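Local coordinates for 3-hydroxyisobutyrate dehydrogenase (Salmonella typhimurium, PDB 3G0O), which probably oxidises L-threonate to 2-dehydro-L-erythronate, using NAD(+) in preference to NADP(+), as a member of the family related to 3-hydroxyisobutyrate dehydrogenase, at residues L270-N278 with D285-F293; A22-L31 with K155-S163. One frame throughout, in Å; residues are numbered along the deposited sequence.

Contact 1 of 2, residues L270-N278 with D285-F293; sequences LNMFTSASN and DDSAVIKIF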
loop_
_atom_site.group_PDB
_atom_site.type_symbol
_atom_site.label_atom_id
_atom_site.label_comp_id
_atom_site.label_asym_id
_atom_site.label_seq_id
_atom_site.Cartn_x
_atom_site.Cartn_y
_atom_site.Cartn_z
ATOM N N LEU A 270 -8.459 -2.246 -14.530
ATOM C CA LEU A 270 -8.227 -2.845 -15.840
ATOM C C LEU A 270 -8.645 -1.853 -16.921
ATOM O O LEU A 270 -7.935 -1.665 -17.911
ATOM C CB LEU A 270 -9.008 -4.161 -16.003
ATOM C CG LEU A 270 -9.027 -4.733 -17.428
ATOM C CD1 LEU A 270 -7.606 -4.967 -17.917
ATOM C CD2 LEU A 270 -9.826 -6.042 -17.452
ATOM N N ASN A 271 -9.792 -1.208 -16.730
ATOM C CA ASN A 271 -10.256 -0.234 -17.714
ATOM C C ASN A 271 -9.284 0.932 -17.831
ATOM O O ASN A 271 -9.055 1.446 -18.925
ATOM C CB ASN A 271 -11.640 0.304 -17.347
ATOM C CG ASN A 271 -12.739 -0.686 -17.639
ATOM O OD1 ASN A 271 -12.648 -1.472 -18.580
ATOM N ND2 ASN A 271 -13.798 -0.642 -16.848
HETATM N N MSE A 272 -8.714 1.350 -16.705
HETATM C CA MSE A 272 -7.762 2.460 -16.732
HETATM C C MSE A 272 -6.488 2.102 -17.496
HETATM O O MSE A 272 -6.041 2.860 -18.355
HETATM C CB MSE A 272 -7.419 2.900 -15.306
HETATM C CG MSE A 272 -8.587 3.563 -14.598
HETATM SE SE MSE A 272 -8.318 3.738 -12.686
HETATM C CE MSE A 272 -6.993 5.158 -12.691
ATOM N N PHE A 273 -5.906 0.948 -17.193
ATOM C CA PHE A 273 -4.698 0.536 -17.894
ATOM C C PHE A 273 -5.006 0.290 -19.368
ATOM O O PHE A 273 -4.188 0.581 -20.234
ATOM C CB PHE A 273 -4.102 -0.720 -17.256
ATOM C CG PHE A 273 -3.330 -0.450 -15.993
ATOM C CD1 PHE A 273 -2.079 0.164 -16.042
ATOM C CD2 PHE A 273 -3.846 -0.815 -14.754
ATOM C CE1 PHE A 273 -1.353 0.409 -14.870
ATOM C CE2 PHE A 273 -3.128 -0.575 -13.578
ATOM C CZ PHE A 273 -1.879 0.037 -13.638
ATOM N N THR A 274 -6.193 -0.238 -19.652
ATOM C CA THR A 274 -6.576 -0.494 -21.038
ATOM C C THR A 274 -6.677 0.835 -21.795
ATOM O O THR A 274 -6.251 0.941 -22.955
ATOM C CB THR A 274 -7.915 -1.267 -21.108
ATOM O OG1 THR A 274 -7.739 -2.568 -20.527
ATOM C CG2 THR A 274 -8.370 -1.430 -22.568
ATOM N N SER A 275 -7.229 1.853 -21.137
ATOM C CA SER A 275 -7.346 3.174 -21.757
ATOM C C SER A 275 -5.959 3.754 -22.019
ATOM O O SER A 275 -5.716 4.350 -23.065
ATOM C CB SER A 275 -8.120 4.143 -20.858
ATOM O OG SER A 275 -9.499 3.827 -20.813
ATOM N N ALA A 276 -5.053 3.581 -21.060
ATOM C CA ALA A 276 -3.696 4.092 -21.204
ATOM C C ALA A 276 -3.017 3.426 -22.397
ATOM O O ALA A 276 -2.279 4.071 -23.140
ATOM C CB ALA A 276 -2.904 3.837 -19.932
ATOM N N SER A 277 -3.265 2.132 -22.582
ATOM C CA SER A 277 -2.665 1.424 -23.707
ATOM C C SER A 277 -3.263 1.888 -25.041
ATOM O O SER A 277 -2.530 2.121 -25.995
ATOM C CB SER A 277 -2.830 -0.090 -23.550
ATOM O OG SER A 277 -2.184 -0.784 -24.609
ATOM N N ASN A 278 -4.580 2.048 -25.119
ATOM C CA ASN A 278 -5.165 2.495 -26.386
ATOM C C ASN A 278 -4.741 3.927 -26.696
ATOM O O ASN A 278 -4.802 4.363 -27.847
ATOM C CB ASN A 278 -6.699 2.436 -26.355
ATOM C CG ASN A 278 -7.234 1.057 -26.017
ATOM O OD1 ASN A 278 -6.531 0.045 -26.112
ATOM N ND2 ASN A 278 -8.497 1.014 -25.623
ATOM N N ASP A 285 6.276 2.975 -18.884
ATOM C CA ASP A 285 6.225 2.469 -17.514
ATOM C C ASP A 285 4.758 2.409 -17.080
ATOM O O ASP A 285 3.972 3.278 -17.462
ATOM C CB ASP A 285 7.001 3.403 -16.589
ATOM C CG ASP A 285 7.212 2.813 -15.216
ATOM O OD1 ASP A 285 7.917 1.784 -15.116
ATOM O OD2 ASP A 285 6.675 3.376 -14.238
ATOM N N ASP A 286 4.379 1.406 -16.287
ATOM C CA ASP A 286 2.983 1.311 -15.876
ATOM C C ASP A 286 2.492 2.538 -15.108
ATOM O O ASP A 286 1.287 2.785 -15.032
ATOM C CB ASP A 286 2.698 0.015 -15.082
ATOM C CG ASP A 286 3.714 -0.261 -13.991
ATOM O OD1 ASP A 286 4.177 0.694 -13.338
ATOM O OD2 ASP A 286 4.032 -1.455 -13.774
ATOM N N SER A 287 3.411 3.327 -14.558
ATOM C CA SER A 287 2.993 4.520 -13.841
ATOM C C SER A 287 2.370 5.509 -14.828
ATOM O O SER A 287 1.697 6.455 -14.425
ATOM C CB SER A 287 4.177 5.174 -13.111
ATOM O OG SER A 287 5.186 5.606 -14.007
ATOM N N ALA A 288 2.580 5.269 -16.124
ATOM C CA ALA A 288 2.032 6.142 -17.163
ATOM C C ALA A 288 0.509 6.073 -17.221
ATOM O O ALA A 288 -0.124 6.825 -17.967
ATOM C CB ALA A 288 2.625 5.793 -18.527
ATOM N N VAL A 289 -0.083 5.174 -16.441
ATOM C CA VAL A 289 -1.537 5.075 -16.407
ATOM C C VAL A 289 -2.083 6.429 -15.930
ATOM O O VAL A 289 -3.229 6.789 -16.206
ATOM C CB VAL A 289 -2.008 3.955 -15.440
ATOM C CG1 VAL A 289 -1.574 4.271 -14.013
ATOM C CG2 VAL A 289 -3.523 3.801 -15.524
ATOM N N ILE A 290 -1.245 7.183 -15.220
ATOM C CA ILE A 290 -1.638 8.493 -14.717
ATOM C C ILE A 290 -1.961 9.450 -15.874
ATOM O O ILE A 290 -2.687 10.429 -15.703
ATOM C CB ILE A 290 -0.512 9.118 -13.845
ATOM C CG1 ILE A 290 -1.062 10.321 -13.074
ATOM C CG2 ILE A 290 0.657 9.562 -14.729
ATOM C CD1 ILE A 290 -0.094 10.894 -12.045
ATOM N N LYS A 291 -1.433 9.156 -17.056
ATOM C CA LYS A 291 -1.663 10.012 -18.213
ATOM C C LYS A 291 -3.102 10.034 -18.734
ATOM O O LYS A 291 -3.464 10.917 -19.514
ATOM C CB LYS A 291 -0.695 9.633 -19.339
ATOM C CG LYS A 291 0.757 9.934 -18.988
ATOM C CD LYS A 291 1.709 9.594 -20.124
ATOM C CE LYS A 291 3.139 9.991 -19.769
ATOM N NZ LYS A 291 4.098 9.706 -20.873
ATOM N N ILE A 292 -3.933 9.080 -18.315
ATOM C CA ILE A 292 -5.322 9.080 -18.777
ATOM C C ILE A 292 -6.084 10.259 -18.170
ATOM O O ILE A 292 -7.178 10.608 -18.615
ATOM C CB ILE A 292 -6.052 7.763 -18.416
ATOM C CG1 ILE A 292 -6.165 7.612 -16.899
ATOM C CG2 ILE A 292 -5.305 6.581 -19.019
ATOM C CD1 ILE A 292 -6.958 6.382 -16.472
ATOM N N PHE A 293 -5.483 10.875 -17.158
ATOM C CA PHE A 293 -6.078 12.014 -16.469
ATOM C C PHE A 293 -5.701 13.327 -17.147
ATOM O O PHE A 293 -6.496 14.286 -17.063
ATOM C CB PHE A 293 -5.634 12.023 -15.001
ATOM C CG PHE A 293 -6.228 10.906 -14.185
ATOM C CD1 PHE A 293 -7.554 10.970 -13.759
ATOM C CD2 PHE A 293 -5.479 9.775 -13.875
ATOM C CE1 PHE A 293 -8.127 9.918 -13.028
ATOM C CE2 PHE A 293 -6.039 8.722 -13.148
ATOM C CZ PHE A 293 -7.368 8.796 -12.728
#
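Val-289 leans over one face of the Phe-273 ring, its CG2 methyl 4.2 Å from the ring centroid and 20° off the normal, a CH-pi contact displaced toward the rim. The same ring turns an edge to the backbone of the 3-10 segment, where CE1 lies 3.6 Å from Asp-286 O. At chi1 62° Val-289 sets CG1 between N and the carbonyl carbon and swings CG2 across to Met-272, 4.0 Å from its CB. Ile-292, one 3-10 turn further on, spans one turn of the helix with its two branches: CD1 meets Met-272 CB at 3.7 Å, the two side chains crossing at about a right angle, while CG2 comes within 3.8 Å of Ala-276 CB. The selenomethionine Met-272 bends at chi3 (73°), which brings its CE to Phe-293, 3.7 Å from CZ. The side chains that meet are mostly apolar. Arg-227 holds the carboxylate of Asp-286 in a salt bridge, about 5 Å from a bound L(+)-tartaric acid. In this all-helical C-terminal domain the tail folds back along helix 264-281, with helix 174-202 touching Val-289 and Phe-293, helix 242-258 packing on Phe-273, and Phe-261 of the second subunit meeting the Phe-293 ring.

Contact 2 of 2, residues A22-L31 with K155-S163; sequences AARSCLRAGL and KPVLDAVAS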
loop_
_atom_site.group_PDB
_atom_site.type_symbol
_atom_site.label_atom_id
_atom_site.label_comp_id
_atom_site.label_asym_id
_atom_site.label_seq_id
_atom_site.Cartn_x
_atom_site.Cartn_y
_atom_site.Cartn_z
ATOM N N ALA A 22 18.032 -13.149 -9.606
ATOM C CA ALA A 22 18.075 -14.575 -9.298
ATOM C C ALA A 22 19.424 -15.171 -9.705
ATOM O O ALA A 22 20.054 -15.886 -8.926
ATOM C CB ALA A 22 16.942 -15.302 -10.016
ATOM N N ALA A 23 19.866 -14.868 -10.922
ATOM C CA ALA A 23 21.137 -15.378 -11.424
ATOM C C ALA A 23 22.296 -14.954 -10.522
ATOM O O ALA A 23 23.152 -15.771 -10.179
ATOM C CB ALA A 23 21.370 -14.892 -12.845
ATOM N N ARG A 24 22.326 -13.682 -10.138
ATOM C CA ARG A 24 23.383 -13.196 -9.266
ATOM C C ARG A 24 23.311 -13.847 -7.893
ATOM O O ARG A 24 24.339 -14.149 -7.283
ATOM C CB ARG A 24 23.323 -11.672 -9.143
ATOM C CG ARG A 24 23.837 -10.951 -10.391
ATOM C CD ARG A 24 23.809 -9.435 -10.240
ATOM N NE ARG A 24 24.591 -8.787 -11.291
ATOM C CZ ARG A 24 24.103 -7.927 -12.179
ATOM N NH1 ARG A 24 22.819 -7.595 -12.155
ATOM N NH2 ARG A 24 24.900 -7.398 -13.098
ATOM N N SER A 25 22.096 -14.082 -7.408
ATOM C CA SER A 25 21.927 -14.718 -6.114
ATOM C C SER A 25 22.425 -16.160 -6.184
ATOM O O SER A 25 23.017 -16.662 -5.231
ATOM C CB SER A 25 20.458 -14.670 -5.693
ATOM O OG SER A 25 20.046 -13.324 -5.515
ATOM N N CYS A 26 22.187 -16.827 -7.312
ATOM C CA CYS A 26 22.659 -18.201 -7.474
ATOM C C CYS A 26 24.185 -18.204 -7.513
ATOM O O CYS A 26 24.822 -19.095 -6.953
ATOM C CB CYS A 26 22.106 -18.821 -8.756
ATOM S SG CYS A 26 20.365 -19.284 -8.657
ATOM N N LEU A 27 24.765 -17.205 -8.177
ATOM C CA LEU A 27 26.219 -17.095 -8.260
ATOM C C LEU A 27 26.808 -16.866 -6.869
ATOM O O LEU A 27 27.843 -17.439 -6.528
ATOM C CB LEU A 27 26.629 -15.955 -9.207
ATOM C CG LEU A 27 26.639 -16.276 -10.708
ATOM C CD1 LEU A 27 27.128 -15.068 -11.515
ATOM C CD2 LEU A 27 27.563 -17.475 -10.950
ATOM N N ARG A 28 26.154 -16.035 -6.060
ATOM C CA ARG A 28 26.647 -15.777 -4.708
ATOM C C ARG A 28 26.546 -17.034 -3.863
ATOM O O ARG A 28 27.375 -17.270 -2.988
ATOM C CB ARG A 28 25.852 -14.665 -4.016
ATOM C CG ARG A 28 26.115 -13.267 -4.539
ATOM C CD ARG A 28 25.764 -12.223 -3.482
ATOM N NE ARG A 28 24.420 -12.411 -2.946
ATOM C CZ ARG A 28 23.301 -12.140 -3.612
ATOM N NH1 ARG A 28 23.356 -11.661 -4.847
ATOM N NH2 ARG A 28 22.123 -12.367 -3.044
ATOM N N ALA A 29 25.518 -17.835 -4.127
ATOM C CA ALA A 29 25.296 -19.066 -3.383
ATOM C C ALA A 29 26.303 -20.149 -3.756
ATOM O O ALA A 29 26.354 -21.196 -3.116
ATOM C CB ALA A 29 23.875 -19.570 -3.620
ATOM N N GLY A 30 27.090 -19.901 -4.798
ATOM C CA GLY A 30 28.089 -20.869 -5.217
ATOM C C GLY A 30 27.586 -21.949 -6.157
ATOM O O GLY A 30 28.259 -22.957 -6.376
ATOM N N LEU A 31 26.399 -21.755 -6.715
ATOM C CA LEU A 31 25.848 -22.733 -7.641
ATOM C C LEU A 31 26.424 -22.472 -9.028
ATOM O O LEU A 31 26.718 -21.327 -9.371
ATOM C CB LEU A 31 24.320 -22.610 -7.698
ATOM C CG LEU A 31 23.540 -22.645 -6.378
ATOM C CD1 LEU A 31 22.057 -22.431 -6.659
ATOM C CD2 LEU A 31 23.769 -23.973 -5.667
ATOM N N LYS A 155 15.389 -26.842 -3.722
ATOM C CA LYS A 155 15.810 -26.213 -2.471
ATOM C C LYS A 155 17.050 -25.327 -2.589
ATOM O O LYS A 155 17.079 -24.224 -2.046
ATOM C CB LYS A 155 16.042 -27.272 -1.394
ATOM C CG LYS A 155 16.241 -26.689 0.001
ATOM C CD LYS A 155 16.433 -27.796 1.021
ATOM C CE LYS A 155 16.458 -27.236 2.428
ATOM N NZ LYS A 155 17.468 -26.149 2.568
ATOM N N PRO A 156 18.101 -25.805 -3.283
ATOM C CA PRO A 156 19.309 -24.989 -3.427
ATOM C C PRO A 156 18.998 -23.660 -4.115
ATOM O O PRO A 156 19.545 -22.619 -3.756
ATOM C CB PRO A 156 20.223 -25.876 -4.271
ATOM C CG PRO A 156 19.831 -27.253 -3.848
ATOM C CD PRO A 156 18.318 -27.159 -3.827
ATOM N N VAL A 157 18.114 -23.709 -5.107
ATOM C CA VAL A 157 17.731 -22.512 -5.843
ATOM C C VAL A 157 16.881 -21.585 -4.978
ATOM O O VAL A 157 17.157 -20.392 -4.884
ATOM C CB VAL A 157 16.946 -22.873 -7.121
ATOM C CG1 VAL A 157 16.481 -21.600 -7.826
ATOM C CG2 VAL A 157 17.820 -23.704 -8.049
ATOM N N LEU A 158 15.857 -22.141 -4.339
ATOM C CA LEU A 158 14.978 -21.349 -3.484
ATOM C C LEU A 158 15.757 -20.700 -2.339
ATOM O O LEU A 158 15.548 -19.526 -2.029
ATOM C CB LEU A 158 13.848 -22.229 -2.937
ATOM C CG LEU A 158 12.900 -22.797 -4.002
ATOM C CD1 LEU A 158 12.065 -23.923 -3.410
ATOM C CD2 LEU A 158 12.006 -21.683 -4.538
ATOM N N ASP A 159 16.660 -21.455 -1.718
ATOM C CA ASP A 159 17.464 -20.920 -0.617
ATOM C C ASP A 159 18.289 -19.720 -1.087
ATOM O O ASP A 159 18.504 -18.766 -0.343
ATOM C CB ASP A 159 18.438 -21.981 -0.073
ATOM C CG ASP A 159 17.757 -23.047 0.771
ATOM O OD1 ASP A 159 16.539 -22.949 1.034
ATOM O OD2 ASP A 159 18.465 -23.993 1.183
ATOM N N ALA A 160 18.751 -19.777 -2.330
ATOM C CA ALA A 160 19.583 -18.717 -2.880
ATOM C C ALA A 160 18.835 -17.468 -3.329
ATOM O O ALA A 160 19.210 -16.352 -2.977
ATOM C CB ALA A 160 20.403 -19.262 -4.044
ATOM N N VAL A 161 17.779 -17.663 -4.108
ATOM C CA VAL A 161 17.022 -16.540 -4.646
ATOM C C VAL A 161 15.942 -15.943 -3.751
ATOM O O VAL A 161 15.572 -14.782 -3.929
ATOM C CB VAL A 161 16.359 -16.925 -5.988
ATOM C CG1 VAL A 161 17.387 -17.555 -6.908
ATOM C CG2 VAL A 161 15.192 -17.878 -5.743
ATOM N N ALA A 162 15.446 -16.717 -2.789
ATOM C CA ALA A 162 14.367 -16.234 -1.928
ATOM C C ALA A 162 14.651 -16.147 -0.435
ATOM O O ALA A 162 15.550 -16.810 0.087
ATOM C CB ALA A 162 13.135 -17.096 -2.145
ATOM N N SER A 163 13.860 -15.314 0.241
ATOM C CA SER A 163 13.957 -15.137 1.685
ATOM C C SER A 163 12.632 -15.562 2.327
ATOM O O SER A 163 12.565 -15.823 3.527
ATOM C CB SER A 163 14.282 -13.680 2.035
ATOM O OG SER A 163 13.328 -12.788 1.497
HETATM O O HOH W 1 16.815 -13.592 -6.375
HETATM O O HOH W 2 21.925 -15.902 -2.584
#
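Ala-29 and Ala-160 meet methyl to methyl, CB to CB 3.5 Å, near the C-terminal end of helix 22-28, whose axis passes 8.4 Å from that of 155-161 at an angle of 107°. CG1 of Val-161, beside its backbone N at chi1 -50°, fits against Ala-22 CB and Cys-26 SG, each 3.9 Å away. Beyond the glycine of a Schellman motif at Gly-30, Leu-31 brings its CD1 branch to 3.8 Å from Pro-156 O, and its CD2 lies 4.3 Å from Pro-156 CB. Polar contact is indirect and runs through two waters. One donates to Ser-25 O and, at 2.8 Å, to Ala-160 O; the other donates to Val-161 O at 3.0 Å and, weakly, to Ser-25 OG, whose stronger partner is Gly-21 O in the preceding turn. Ser-25 CB itself packs 3.4 Å from Ala-160 O. Strand 9-13 lies against both segments, Val-10 touching Cys-26, Leu-31 and Val-157. The crossing thus joins the first helix of the Rossmann-type domain to the helix leading into its edge strand 162-169. Small residues let the backbones come close, and water supplies donors to carbonyls near the helix ends, so the union rests on close fit and solvent bridges rather than charge.

Overall arrangement
Both segments of contact 2 precede those of contact 1 along the chain; the two contacts lie on opposite sides of the chain's centre, their centres 35 Å apart and their nearest atoms about 18 Å apart. They share no helix or strand. Contact 2 joins helices 17-28 and 148-161 beside the mixed sheet of the N-terminal, Rossmann-type domain, bringing together elements from the beginning and end of that domain. Contact 1 belongs to the all-helical C-terminal part, where the chain's last modelled residues return to helix 264-281 and reach the second subunit. Helix 174-202, which includes the predicted active-site Lys-179, follows strand 162-169 and runs on to the surroundings of contact 1. Each contact therefore lies wholly within one domain.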